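Side-chain contacts in BH2331 protein (Bacillus halodurans, PDB 1VL5), which is a putative methyltransferase that probably uses S-adenosylmethionine as methyl donor, its substrate being unknown: residues A[24-29]-A[108-113]; A[30-35]-A[184-189]; A[42-47]-A[114-119]; A[121-126]-A[171-176]; A[175-180]-A[245-250]. All blocks are in the same frame, centred on the assembly; numbering follows the deposited sequence.

Interaction 1. Residues A[24-29]-A[108-113]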
# COMPACT_ATOMS: atom_id res chain seq x y z
N SER A 24 6.96 -2.29 -8.64
CA SER A 24 6.10 -2.97 -7.68
C SER A 24 4.71 -2.99 -8.30
O SER A 24 3.80 -2.21 -7.90
CB SER A 24 6.07 -2.36 -6.25
OG SER A 24 5.49 -3.31 -5.31
N ASP A 25 4.54 -3.86 -9.28
CA ASP A 25 3.24 -3.94 -9.96
C ASP A 25 2.42 -5.19 -9.58
O ASP A 25 2.81 -6.01 -8.74
CB ASP A 25 3.42 -3.75 -11.47
CG ASP A 25 4.26 -4.79 -12.09
OD1 ASP A 25 4.53 -5.84 -11.46
OD2 ASP A 25 4.65 -4.52 -13.25
N LEU A 26 1.25 -5.33 -10.22
CA LEU A 26 0.38 -6.39 -9.82
C LEU A 26 0.99 -7.71 -10.26
O LEU A 26 0.81 -8.73 -9.58
CB LEU A 26 -1.01 -6.21 -10.39
CG LEU A 26 -1.83 -5.11 -9.72
CD1 LEU A 26 -3.18 -5.00 -10.43
CD2 LEU A 26 -2.02 -5.42 -8.29
N ALA A 27 1.67 -7.69 -11.40
CA ALA A 27 2.26 -8.92 -11.93
C ALA A 27 3.29 -9.48 -10.92
O ALA A 27 3.33 -10.67 -10.66
CB ALA A 27 2.90 -8.66 -13.28
N LYS A 28 4.16 -8.62 -10.41
CA LYS A 28 5.12 -8.98 -9.36
C LYS A 28 4.49 -9.53 -8.07
O LYS A 28 4.92 -10.56 -7.53
CB LYS A 28 6.01 -7.77 -9.05
CG LYS A 28 7.13 -8.12 -8.08
CD LYS A 28 8.19 -9.05 -8.71
N LEU A 29 3.45 -8.88 -7.59
CA LEU A 29 2.63 -9.41 -6.49
C LEU A 29 2.09 -10.80 -6.76
O LEU A 29 2.22 -11.68 -5.93
CB LEU A 29 1.47 -8.46 -6.21
CG LEU A 29 0.43 -8.81 -5.12
CD1 LEU A 29 1.06 -8.97 -3.78
CD2 LEU A 29 -0.60 -7.71 -5.03
N THR A 108 -4.23 -9.68 1.50
CA THR A 108 -3.52 -8.70 0.72
C THR A 108 -3.85 -7.28 1.13
O THR A 108 -4.98 -6.97 1.56
CB THR A 108 -3.79 -8.81 -0.82
OG1 THR A 108 -5.20 -8.94 -1.12
CG2 THR A 108 -3.09 -9.95 -1.37
N CYS A 109 -2.88 -6.39 0.98
CA CYS A 109 -3.08 -4.98 1.27
C CYS A 109 -2.05 -4.15 0.49
O CYS A 109 -0.86 -4.25 0.75
CB CYS A 109 -2.90 -4.70 2.76
SG CYS A 109 -3.39 -3.05 3.20
N ARG A 110 -2.53 -3.38 -0.49
CA ARG A 110 -1.68 -2.71 -1.43
C ARG A 110 -1.95 -1.19 -1.45
O ARG A 110 -3.09 -0.76 -1.59
CB ARG A 110 -1.87 -3.33 -2.80
CG ARG A 110 -1.04 -2.66 -3.94
CD ARG A 110 -0.97 -3.50 -5.15
NE ARG A 110 0.10 -3.05 -6.05
CZ ARG A 110 0.03 -2.00 -6.85
NH1 ARG A 110 -1.05 -1.22 -6.90
NH2 ARG A 110 1.08 -1.71 -7.61
N ILE A 111 -0.88 -0.41 -1.30
CA ILE A 111 -0.86 1.06 -1.35
C ILE A 111 -1.94 1.71 -0.47
O ILE A 111 -2.59 2.67 -0.88
CB ILE A 111 -0.89 1.64 -2.82
CG1 ILE A 111 -2.16 1.23 -3.55
CG2 ILE A 111 0.33 1.16 -3.64
CD1 ILE A 111 -2.53 2.16 -4.65
N ALA A 112 -2.13 1.16 0.73
CA ALA A 112 -3.22 1.56 1.58
C ALA A 112 -2.80 1.74 3.01
O ALA A 112 -3.42 2.51 3.72
CB ALA A 112 -4.44 0.51 1.48
N ALA A 113 -1.79 1.01 3.45
CA ALA A 113 -1.49 0.96 4.88
C ALA A 113 -0.99 2.31 5.42
O ALA A 113 -1.13 2.63 6.64
CB ALA A 113 -0.46 -0.14 5.17
O HOH W 1 2.50 -4.68 -6.27
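The guanidinium of R110 lies between two apolar groups. L26 CD2 sits over one face, and I111 CG2 stands 4.3 Å above the plane of the other, nearer its border than its middle. L26 comes in at about a right angle to the arginine chain, its CD2 3.8 Å from R110 CD. R110 reaches this place because CG is anti to the backbone N (chi1 178°) and the chain stays extended as far as NE. At the edge, R110 NH2 donates to S24 O over 2.8 Å, with the acceptor 11° out of the guanidinium plane and the donor in the carbonyl plane; the N-H...O angle of 141° marks a bent bond. R110 NE also gives a hydrogen bond, 2.9 Å to water 1, which in turn donates weakly to D25 O. A leucine in place of R110 would probably leave S24 O and water 1 without their donor and unpin the turn before the helix. D25 is the N-cap of helix 26-33, its OD1 accepting from K28 N at 3.0 Å, almost straight. This helix, packed beside the end of strand 104-110, fits the N-terminal helix that flanks the Rossmann-like sheet in class I methyltransferases.

Interaction 2. Residues A[30-35]-A[184-189]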
# COMPACT_ATOMS: atom_id res chain seq x y z
N MSE A 30 1.48 -11.00 -7.93
CA MSE A 30 0.91 -12.28 -8.28
C MSE A 30 2.00 -13.36 -8.28
O MSE A 30 1.79 -14.44 -7.76
CB MSE A 30 0.26 -12.21 -9.65
CG MSE A 30 -0.95 -11.30 -9.77
SE MSE A 30 -2.36 -11.97 -8.62
CE MSE A 30 -2.62 -13.64 -9.67
N GLN A 31 3.15 -13.07 -8.88
CA GLN A 31 4.27 -14.03 -8.94
C GLN A 31 4.72 -14.43 -7.55
O GLN A 31 4.87 -15.61 -7.27
CB GLN A 31 5.42 -13.38 -9.72
CG GLN A 31 6.62 -14.23 -10.00
CD GLN A 31 7.80 -13.38 -10.57
OE1 GLN A 31 8.24 -12.39 -9.96
NE2 GLN A 31 8.28 -13.77 -11.76
N ILE A 32 4.97 -13.45 -6.69
CA ILE A 32 5.44 -13.69 -5.31
C ILE A 32 4.40 -14.47 -4.51
O ILE A 32 4.75 -15.29 -3.67
CB ILE A 32 5.80 -12.34 -4.59
CG1 ILE A 32 6.95 -11.58 -5.32
CG2 ILE A 32 6.17 -12.54 -3.18
CD1 ILE A 32 8.08 -12.47 -5.77
N ALA A 33 3.12 -14.26 -4.82
CA ALA A 33 2.03 -14.94 -4.10
C ALA A 33 2.13 -16.45 -4.19
O ALA A 33 1.85 -17.17 -3.24
CB ALA A 33 0.66 -14.45 -4.63
N ALA A 34 2.50 -16.94 -5.36
CA ALA A 34 2.73 -18.35 -5.57
C ALA A 34 1.41 -19.12 -5.36
O ALA A 34 1.34 -20.09 -4.64
CB ALA A 34 3.83 -18.87 -4.66
N LEU A 35 0.37 -18.66 -6.04
CA LEU A 35 -0.99 -19.15 -5.80
C LEU A 35 -1.16 -20.58 -6.17
O LEU A 35 -0.57 -21.04 -7.15
CB LEU A 35 -1.98 -18.34 -6.60
CG LEU A 35 -2.07 -16.86 -6.34
CD1 LEU A 35 -3.06 -16.31 -7.37
CD2 LEU A 35 -2.51 -16.60 -4.90
N LEU A 184 8.56 -13.19 8.19
CA LEU A 184 8.89 -12.68 6.90
C LEU A 184 9.58 -13.76 6.08
O LEU A 184 10.42 -14.49 6.58
CB LEU A 184 9.79 -11.46 7.02
CG LEU A 184 10.11 -10.78 5.68
CD1 LEU A 184 8.87 -10.11 5.04
CD2 LEU A 184 11.20 -9.77 5.85
N GLU A 185 9.16 -13.90 4.85
CA GLU A 185 9.81 -14.77 3.88
C GLU A 185 10.58 -13.95 2.86
O GLU A 185 11.69 -14.29 2.57
CB GLU A 185 8.78 -15.67 3.19
CG GLU A 185 8.22 -16.72 4.16
CD GLU A 185 7.34 -17.75 3.56
OE1 GLU A 185 6.91 -17.61 2.39
OE2 GLU A 185 7.09 -18.74 4.31
N GLU A 186 9.98 -12.89 2.31
CA GLU A 186 10.56 -12.10 1.24
C GLU A 186 10.17 -10.65 1.38
O GLU A 186 9.02 -10.32 1.67
CB GLU A 186 10.08 -12.56 -0.16
CG GLU A 186 10.30 -14.01 -0.45
CD GLU A 186 9.83 -14.40 -1.85
OE1 GLU A 186 10.15 -13.63 -2.78
OE2 GLU A 186 9.18 -15.47 -1.98
N LEU A 187 11.16 -9.80 1.16
CA LEU A 187 11.03 -8.33 1.09
C LEU A 187 11.67 -7.88 -0.23
O LEU A 187 12.83 -8.16 -0.47
CB LEU A 187 11.67 -7.68 2.34
CG LEU A 187 12.02 -6.18 2.21
CD1 LEU A 187 10.82 -5.37 1.98
CD2 LEU A 187 12.77 -5.60 3.44
N HIS A 188 10.89 -7.28 -1.13
CA HIS A 188 11.36 -6.76 -2.42
C HIS A 188 11.18 -5.25 -2.39
O HIS A 188 10.13 -4.76 -1.92
CB HIS A 188 10.53 -7.38 -3.56
CG HIS A 188 10.66 -8.87 -3.64
ND1 HIS A 188 11.51 -9.49 -4.53
CD2 HIS A 188 10.07 -9.87 -2.93
CE1 HIS A 188 11.43 -10.80 -4.36
NE2 HIS A 188 10.55 -11.06 -3.41
N CYS A 189 12.22 -4.51 -2.77
CA CYS A 189 12.19 -3.03 -2.75
C CYS A 189 12.23 -2.53 -4.14
O CYS A 189 12.91 -3.12 -4.95
CB CYS A 189 13.40 -2.49 -2.03
SG CYS A 189 13.57 -3.16 -0.45
O HOH W 2 7.33 -16.35 -3.73
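I32, on helix 26-33, faces E186 and H188 on strand 183-195, just where that strand carries a classic beta bulge, E185 and E186 both facing K248. From I32 CB two branches leave. CG2 passes 4.1 Å from E186 OE1. CG1, beside the backbone N with chi1 -61°, approaches H188 NE2 and carries CD1 farthest across. This terminal methyl touches both partners, at 3.7 Å from H188 NE2 and 3.8 Å from E186 OE1, and meets the imidazole obliquely, the isoleucine and histidine reaching toward each other. The methyl thus rests against a polar pair that is already joined: H188 NE2 donates to E186 OE1 over 2.7 Å at 166°. The acceptor lies in the ring plane, while the proton arrives on the anti side of the carboxylate, tilted 19° out of the carboxylate plane. A phenylalanine in place of H188 would probably leave E186 OE1 without this donor and its carboxylate freer to turn. K248 NZ is one donor to I32 O, and a water is the second. This water 2 also joins helix and strand, donating to I32 O at 2.8 Å and to E186 OE2 at 2.7 Å.

Interaction 3. Residues A[42-47]-A[114-119]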
# COMPACT_ATOMS: atom_id res chain seq x y z
N LEU A 42 -8.52 -12.25 1.45
CA LEU A 42 -9.07 -11.01 1.90
C LEU A 42 -8.20 -9.84 1.39
O LEU A 42 -7.00 -9.73 1.73
CB LEU A 42 -9.09 -11.00 3.44
CG LEU A 42 -9.45 -9.71 4.16
CD1 LEU A 42 -10.87 -9.48 3.89
CD2 LEU A 42 -9.14 -9.75 5.67
N ASP A 43 -8.81 -8.98 0.58
CA ASP A 43 -8.16 -7.78 0.04
C ASP A 43 -8.53 -6.58 0.89
O ASP A 43 -9.64 -6.08 0.82
CB ASP A 43 -8.55 -7.59 -1.43
CG ASP A 43 -7.79 -6.42 -2.12
OD1 ASP A 43 -6.65 -6.04 -1.68
OD2 ASP A 43 -8.36 -5.88 -3.09
N VAL A 44 -7.62 -6.23 1.81
CA VAL A 44 -7.83 -5.18 2.79
C VAL A 44 -7.64 -3.79 2.15
O VAL A 44 -6.62 -3.53 1.50
CB VAL A 44 -6.90 -5.37 4.04
CG1 VAL A 44 -7.09 -4.26 5.05
CG2 VAL A 44 -7.16 -6.70 4.69
N ALA A 45 -8.65 -2.92 2.37
CA ALA A 45 -8.69 -1.57 1.81
C ALA A 45 -8.65 -1.68 0.30
O ALA A 45 -7.75 -1.21 -0.39
CB ALA A 45 -7.53 -0.74 2.34
N THR A 46 -9.63 -2.40 -0.23
CA THR A 46 -9.60 -2.73 -1.61
C THR A 46 -9.59 -1.49 -2.54
O THR A 46 -9.06 -1.56 -3.67
CB THR A 46 -10.77 -3.70 -1.92
OG1 THR A 46 -10.62 -4.21 -3.23
CG2 THR A 46 -12.04 -3.00 -1.83
N GLY A 47 -10.19 -0.39 -2.10
CA GLY A 47 -10.11 0.89 -2.86
C GLY A 47 -10.77 0.72 -4.21
O GLY A 47 -11.94 0.36 -4.27
N HIS A 114 -0.39 3.08 4.54
CA HIS A 114 0.05 4.42 4.91
C HIS A 114 -1.10 5.39 5.27
O HIS A 114 -0.85 6.45 5.80
CB HIS A 114 0.96 4.99 3.80
CG HIS A 114 0.24 5.34 2.54
ND1 HIS A 114 0.13 4.46 1.49
CD2 HIS A 114 -0.40 6.46 2.16
CE1 HIS A 114 -0.58 5.02 0.53
NE2 HIS A 114 -0.90 6.24 0.91
N HIS A 115 -2.35 5.02 5.01
CA HIS A 115 -3.53 5.76 5.50
C HIS A 115 -4.06 5.32 6.88
O HIS A 115 -4.80 6.05 7.57
CB HIS A 115 -4.66 5.59 4.49
CG HIS A 115 -4.40 6.26 3.17
ND1 HIS A 115 -4.34 7.62 3.04
CD2 HIS A 115 -4.22 5.75 1.93
CE1 HIS A 115 -4.12 7.93 1.77
NE2 HIS A 115 -4.05 6.81 1.08
N PHE A 116 -3.71 4.11 7.29
CA PHE A 116 -4.19 3.55 8.54
C PHE A 116 -3.65 4.31 9.73
O PHE A 116 -2.43 4.51 9.83
CB PHE A 116 -3.72 2.09 8.67
CG PHE A 116 -4.21 1.16 7.59
CD1 PHE A 116 -5.18 1.52 6.68
CD2 PHE A 116 -3.66 -0.13 7.51
CE1 PHE A 116 -5.60 0.60 5.71
CE2 PHE A 116 -4.06 -1.04 6.53
CZ PHE A 116 -5.03 -0.69 5.66
N PRO A 117 -4.51 4.74 10.64
CA PRO A 117 -4.01 5.45 11.79
C PRO A 117 -3.28 4.54 12.81
O PRO A 117 -2.42 5.00 13.54
CB PRO A 117 -5.28 6.10 12.38
CG PRO A 117 -6.39 5.31 11.92
CD PRO A 117 -5.99 4.67 10.64
N ASN A 118 -3.61 3.27 12.85
CA ASN A 118 -2.98 2.33 13.77
C ASN A 118 -2.60 1.04 13.08
O ASN A 118 -3.21 -0.00 13.31
CB ASN A 118 -3.94 2.01 14.90
CG ASN A 118 -4.39 3.24 15.64
OD1 ASN A 118 -3.62 3.82 16.40
ND2 ASN A 118 -5.67 3.61 15.45
N PRO A 119 -1.57 1.09 12.22
CA PRO A 119 -1.33 -0.06 11.39
C PRO A 119 -0.86 -1.32 12.12
O PRO A 119 -1.11 -2.41 11.65
CB PRO A 119 -0.27 0.45 10.42
CG PRO A 119 0.47 1.44 11.15
CD PRO A 119 -0.61 2.16 11.95
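Apolar contact alone joins A45 and V44 to F116. A45 CB lies near the plane of the phenyl ring, at its edge, 4.1 Å from F116 CE1 and almost as close to CZ. V44 CG1 comes at an oblique angle to the ring and is 4.2 Å from F116 CZ. The ring is brought here by F116 CG standing beside the backbone N (chi1 -61°), which turns the CE1-CZ border of the ring to A45 and V44, and 81 Å² is buried in all. Beyond the two segments F116 makes a T-shaped stack with F122.

The site is the turn that follows strand 40-44, where the chain enters what is probably the glycine-rich loop of a Rossmann-like methyltransferase; G47 belongs to a GxGxxA pattern, and A45 takes positive phi (59°) at the strand's exit.

Hydrogen bonds shape this turn from within. T46 OG1 donates to D43 OD2 over 2.8 Å, meeting the carboxylate from 45° above its plane. A52 N also bonds to D43 OD2, and T108 OG1 pairs with D43 OD1, so both oxygens of this buried aspartate are engaged.

Within the other segment two imidazoles pack, H114 CD2 lying 3.8 Å over the centre of the H115 ring.

Interaction 4. Residues A[121-126]-A[171-176]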
# COMPACT_ATOMS: atom_id res chain seq x y z
N SER A 121 -2.45 -2.57 14.56
CA SER A 121 -3.69 -3.32 14.76
C SER A 121 -4.15 -4.01 13.54
O SER A 121 -4.78 -5.07 13.64
CB SER A 121 -4.84 -2.44 15.29
OG SER A 121 -4.40 -1.69 16.39
N PHE A 122 -3.91 -3.41 12.37
CA PHE A 122 -4.20 -4.09 11.14
C PHE A 122 -3.31 -5.35 11.03
O PHE A 122 -3.78 -6.43 10.69
CB PHE A 122 -4.03 -3.17 9.91
CG PHE A 122 -3.51 -3.86 8.71
CD1 PHE A 122 -4.33 -4.67 7.95
CD2 PHE A 122 -2.19 -3.68 8.31
CE1 PHE A 122 -3.85 -5.30 6.87
CE2 PHE A 122 -1.70 -4.34 7.18
CZ PHE A 122 -2.54 -5.14 6.48
N VAL A 123 -2.03 -5.23 11.37
CA VAL A 123 -1.14 -6.36 11.26
C VAL A 123 -1.58 -7.50 12.17
O VAL A 123 -1.56 -8.62 11.75
CB VAL A 123 0.31 -5.98 11.58
CG1 VAL A 123 1.16 -7.21 11.42
CG2 VAL A 123 0.81 -4.90 10.60
N SER A 124 -1.97 -7.22 13.40
CA SER A 124 -2.41 -8.28 14.31
C SER A 124 -3.73 -8.86 13.88
O SER A 124 -3.92 -10.08 13.97
CB SER A 124 -2.48 -7.80 15.77
OG SER A 124 -3.35 -6.73 15.89
N GLU A 125 -4.61 -8.03 13.36
CA GLU A 125 -5.85 -8.53 12.80
C GLU A 125 -5.61 -9.39 11.59
O GLU A 125 -6.27 -10.39 11.42
CB GLU A 125 -6.82 -7.40 12.47
CG GLU A 125 -7.51 -6.77 13.65
CD GLU A 125 -8.42 -7.75 14.35
OE1 GLU A 125 -9.54 -7.92 13.84
OE2 GLU A 125 -7.95 -8.40 15.34
N ALA A 126 -4.68 -8.99 10.73
CA ALA A 126 -4.30 -9.84 9.59
C ALA A 126 -3.80 -11.21 10.06
O ALA A 126 -4.29 -12.23 9.60
CB ALA A 126 -3.31 -9.13 8.66
N SER A 171 12.41 -1.00 8.47
CA SER A 171 12.66 -1.53 9.81
C SER A 171 11.42 -1.48 10.70
O SER A 171 11.25 -2.35 11.55
CB SER A 171 13.79 -0.76 10.51
OG SER A 171 13.50 0.63 10.48
N ASP A 172 10.56 -0.49 10.47
CA ASP A 172 9.32 -0.35 11.23
C ASP A 172 8.43 -1.52 10.89
O ASP A 172 7.81 -2.10 11.76
CB ASP A 172 8.56 0.94 10.89
CG ASP A 172 9.22 2.23 11.39
OD1 ASP A 172 9.95 2.21 12.41
OD2 ASP A 172 8.98 3.28 10.74
N TRP A 173 8.32 -1.85 9.60
CA TRP A 173 7.51 -2.99 9.18
C TRP A 173 8.06 -4.34 9.69
O TRP A 173 7.30 -5.21 10.05
CB TRP A 173 7.36 -3.07 7.64
CG TRP A 173 6.39 -2.12 7.13
CD1 TRP A 173 6.64 -1.05 6.33
CD2 TRP A 173 5.00 -2.11 7.41
NE1 TRP A 173 5.47 -0.38 6.08
CE2 TRP A 173 4.45 -1.01 6.73
CE3 TRP A 173 4.15 -2.95 8.15
CZ2 TRP A 173 3.11 -0.69 6.80
CZ3 TRP A 173 2.81 -2.65 8.19
CH2 TRP A 173 2.30 -1.53 7.51
N LEU A 174 9.37 -4.52 9.67
CA LEU A 174 9.96 -5.72 10.22
C LEU A 174 9.61 -5.92 11.68
O LEU A 174 9.29 -7.05 12.10
CB LEU A 174 11.49 -5.68 10.13
CG LEU A 174 12.20 -5.65 8.77
CD1 LEU A 174 13.70 -5.59 9.02
CD2 LEU A 174 11.83 -6.83 7.93
N LYS A 175 9.71 -4.85 12.46
CA LYS A 175 9.30 -4.90 13.88
C LYS A 175 7.79 -5.19 14.06
O LYS A 175 7.39 -6.05 14.85
CB LYS A 175 9.70 -3.62 14.58
CG LYS A 175 11.21 -3.51 14.76
CD LYS A 175 11.77 -2.19 15.29
CE LYS A 175 13.34 -2.27 15.50
NZ LYS A 175 14.01 -3.56 16.18
N MSE A 176 6.93 -4.48 13.33
CA MSE A 176 5.49 -4.78 13.38
C MSE A 176 5.15 -6.21 13.02
O MSE A 176 4.30 -6.83 13.65
CB MSE A 176 4.67 -3.80 12.52
CG MSE A 176 4.57 -2.42 13.18
SE MSE A 176 3.35 -1.20 12.22
CE MSE A 176 4.70 -0.46 10.97
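Van der Waals packing of V123 against W173 and M176 makes up this helix-to-helix contact, which buries 136 Å². The two valine methyls divide the work. V123 CG2 points at the rim of the indole, in its plane, and is 3.9 Å from W173 CZ3, so the ring presents its benzene edge to the methyl. The same methyl is 4.4 Å from M176 CB. V123 CG1, anti to the backbone N (chi1 -179°), turns to the backbone of the other helix instead and lies 3.9 Å from M176 O.

Methyl-to-ring packing within residues 171-176 covers the indole. M176 is selenomethionine; its CB faces helix 119-129, but the chain beyond leads off and bends at the selenium (chi3 -88°). This places CE 3.8 Å above the plane of the W173 ring, away from the middle of the indole. One face of the tryptophan is therefore covered by M176 of its own helix while its edge is used across the contact, and W168 adds a T-shaped stack.

Backbone hydrogen bonds keep each helix regular, for example A126 N to F122 O (2.7 Å) and M176 N to D172 O (3.0 Å). Away from the contact E125 forms a salt bridge with R128 and D172 one with R166, just before helix 170-180.

Both helices rest on the central sheet: F122 and W173 each touch L138 of strand 134-142, W173 also reaches I245 and M247 of strand 236-250, and F182, in the turn before strand 183-195, packs on V123.

Interaction 5. Residues A[175-180]-A[245-250]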
# COMPACT_ATOMS: atom_id res chain seq x y z
N LYS A 175 9.71 -4.85 12.46
CA LYS A 175 9.30 -4.90 13.88
C LYS A 175 7.79 -5.19 14.06
O LYS A 175 7.39 -6.05 14.85
CB LYS A 175 9.70 -3.62 14.58
CG LYS A 175 11.21 -3.51 14.76
CD LYS A 175 11.77 -2.19 15.29
CE LYS A 175 13.34 -2.27 15.50
NZ LYS A 175 14.01 -3.56 16.18
N MSE A 176 6.93 -4.48 13.33
CA MSE A 176 5.49 -4.78 13.38
C MSE A 176 5.15 -6.21 13.02
O MSE A 176 4.30 -6.83 13.65
CB MSE A 176 4.67 -3.80 12.52
CG MSE A 176 4.57 -2.42 13.18
SE MSE A 176 3.35 -1.20 12.22
CE MSE A 176 4.70 -0.46 10.97
N LEU A 177 5.80 -6.76 12.00
CA LEU A 177 5.51 -8.13 11.58
C LEU A 177 5.95 -9.10 12.63
O LEU A 177 5.19 -9.97 13.04
CB LEU A 177 6.18 -8.46 10.26
CG LEU A 177 5.63 -7.76 9.01
CD1 LEU A 177 6.61 -7.98 7.88
CD2 LEU A 177 4.23 -8.29 8.60
N GLU A 178 7.16 -8.95 13.13
CA GLU A 178 7.62 -9.90 14.15
C GLU A 178 6.75 -9.80 15.40
O GLU A 178 6.38 -10.82 15.99
CB GLU A 178 9.07 -9.66 14.50
CG GLU A 178 9.69 -10.74 15.43
CD GLU A 178 11.12 -10.43 15.80
OE1 GLU A 178 11.97 -10.40 14.87
OE2 GLU A 178 11.39 -10.27 17.01
N GLU A 179 6.47 -8.59 15.83
CA GLU A 179 5.68 -8.38 17.06
C GLU A 179 4.35 -9.07 16.99
O GLU A 179 3.86 -9.55 18.01
CB GLU A 179 5.49 -6.92 17.39
CG GLU A 179 6.81 -6.32 17.96
CD GLU A 179 6.83 -4.79 18.08
OE1 GLU A 179 5.74 -4.21 18.14
OE2 GLU A 179 7.95 -4.19 18.09
N ALA A 180 3.77 -9.17 15.80
CA ALA A 180 2.49 -9.83 15.60
C ALA A 180 2.61 -11.36 15.45
O ALA A 180 1.59 -12.08 15.51
CB ALA A 180 1.81 -9.26 14.39
N ILE A 245 7.80 -1.09 -1.23
CA ILE A 245 8.08 -2.46 -0.89
C ILE A 245 6.93 -3.40 -1.10
O ILE A 245 5.76 -3.01 -1.12
CB ILE A 245 8.55 -2.57 0.59
CG1 ILE A 245 7.51 -1.97 1.51
CG2 ILE A 245 9.94 -1.82 0.76
CD1 ILE A 245 7.89 -2.00 2.97
N LEU A 246 7.31 -4.67 -1.20
CA LEU A 246 6.41 -5.80 -1.25
C LEU A 246 6.97 -6.84 -0.28
O LEU A 246 8.09 -7.34 -0.48
CB LEU A 246 6.38 -6.36 -2.68
CG LEU A 246 5.48 -7.48 -3.24
CD1 LEU A 246 5.95 -7.78 -4.63
CD2 LEU A 246 5.56 -8.72 -2.48
N MSE A 247 6.16 -7.16 0.74
CA MSE A 247 6.47 -8.19 1.71
C MSE A 247 5.51 -9.39 1.66
O MSE A 247 4.30 -9.22 1.46
CB MSE A 247 6.54 -7.56 3.10
CG MSE A 247 7.57 -6.50 3.22
SE MSE A 247 7.36 -5.49 4.92
CE MSE A 247 5.82 -4.58 4.34
N LYS A 248 6.10 -10.59 1.71
CA LYS A 248 5.41 -11.85 1.85
C LYS A 248 5.83 -12.37 3.22
O LYS A 248 7.02 -12.67 3.43
CB LYS A 248 5.89 -12.84 0.76
CG LYS A 248 5.20 -14.20 0.73
CD LYS A 248 5.89 -15.15 -0.27
CE LYS A 248 5.23 -16.46 -0.37
NZ LYS A 248 4.05 -16.48 -1.28
N ALA A 249 4.88 -12.40 4.15
CA ALA A 249 5.11 -12.82 5.52
C ALA A 249 4.19 -14.02 5.83
O ALA A 249 3.04 -14.02 5.47
CB ALA A 249 4.82 -11.68 6.50
N ARG A 250 4.74 -15.06 6.46
CA ARG A 250 4.01 -16.28 6.81
C ARG A 250 3.48 -16.27 8.23
O ARG A 250 4.19 -15.89 9.17
CB ARG A 250 4.95 -17.45 6.61
CG ARG A 250 4.37 -18.84 6.70
CD ARG A 250 3.47 -19.17 5.51
NE ARG A 250 4.13 -19.02 4.23
CZ ARG A 250 3.49 -19.09 3.07
NH1 ARG A 250 2.19 -19.34 3.05
NH2 ARG A 250 4.15 -18.97 1.92
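No flat group takes part where L177 meets M247 and A249: neither segment offers a ring, carboxylate or guanidinium to this contact, which is apolar throughout. The aromatic rings stand around it, F182 touching both L177 and A249, and W173 touching M247.

Each methyl of L177 has its own partner on the strand. CD1 lies 3.9 Å from the selenium of M247, a selenomethionine, and CD2 lies 4.0 Å from A249 CB. The leucine reaches both because CG stands beside the backbone N (chi1 -70°), which directs the isobutyl group at the strand, with CD1 and CD2 spread along it. M247 runs across the leucine at a slant; its chain is extended from CA to SE and then bends at chi3 (-73°), so that the selenium, and not the CE methyl, faces L177 CD1. A249 carries only a methyl group, consistent with the close approach of the helix; the CA atoms of L177 and A249 are 7.7 Å apart. All three residues are buried, and 115 Å² is covered between the segments.

The alternation of the strand sorts its residues by side. M247 and A249 point to helix 170-180, whereas K248 points away and reaches I32 O on the opposite surface of the sheet. L177 also touches L136 of strand 134-142, so it straddles two neighbouring strands. A helix laid on strand 236-250, antiparallel to strands 134-142 and 183-195, between which it runs, is characteristic of the C-terminal part of the Rossmann-like class I methyltransferase fold.

The five contacts surround one sheet, ordered 87-91, 61-66, 40-44, 104-110, 134-142, 236-250, 183-195, as in class I methyltransferases. Interactions 1 and 2, with centres about 10 Å apart, share helix 26-33 on one side of it. Interactions 4 and 5, their centres about 6 Å apart, share helix 170-180 on the other; K248 ties interaction 5 to interaction 2 through the sheet. Interaction 3, its centre about 19 Å from that of interaction 2, occupies the ends of strands near the probable cofactor loop. Interactions 1 to 3 overlap along the chain, whereas 3, 4 and 5 follow in series. Helix 26-33 and strand 236-250, far apart in sequence, thus meet on one sheet.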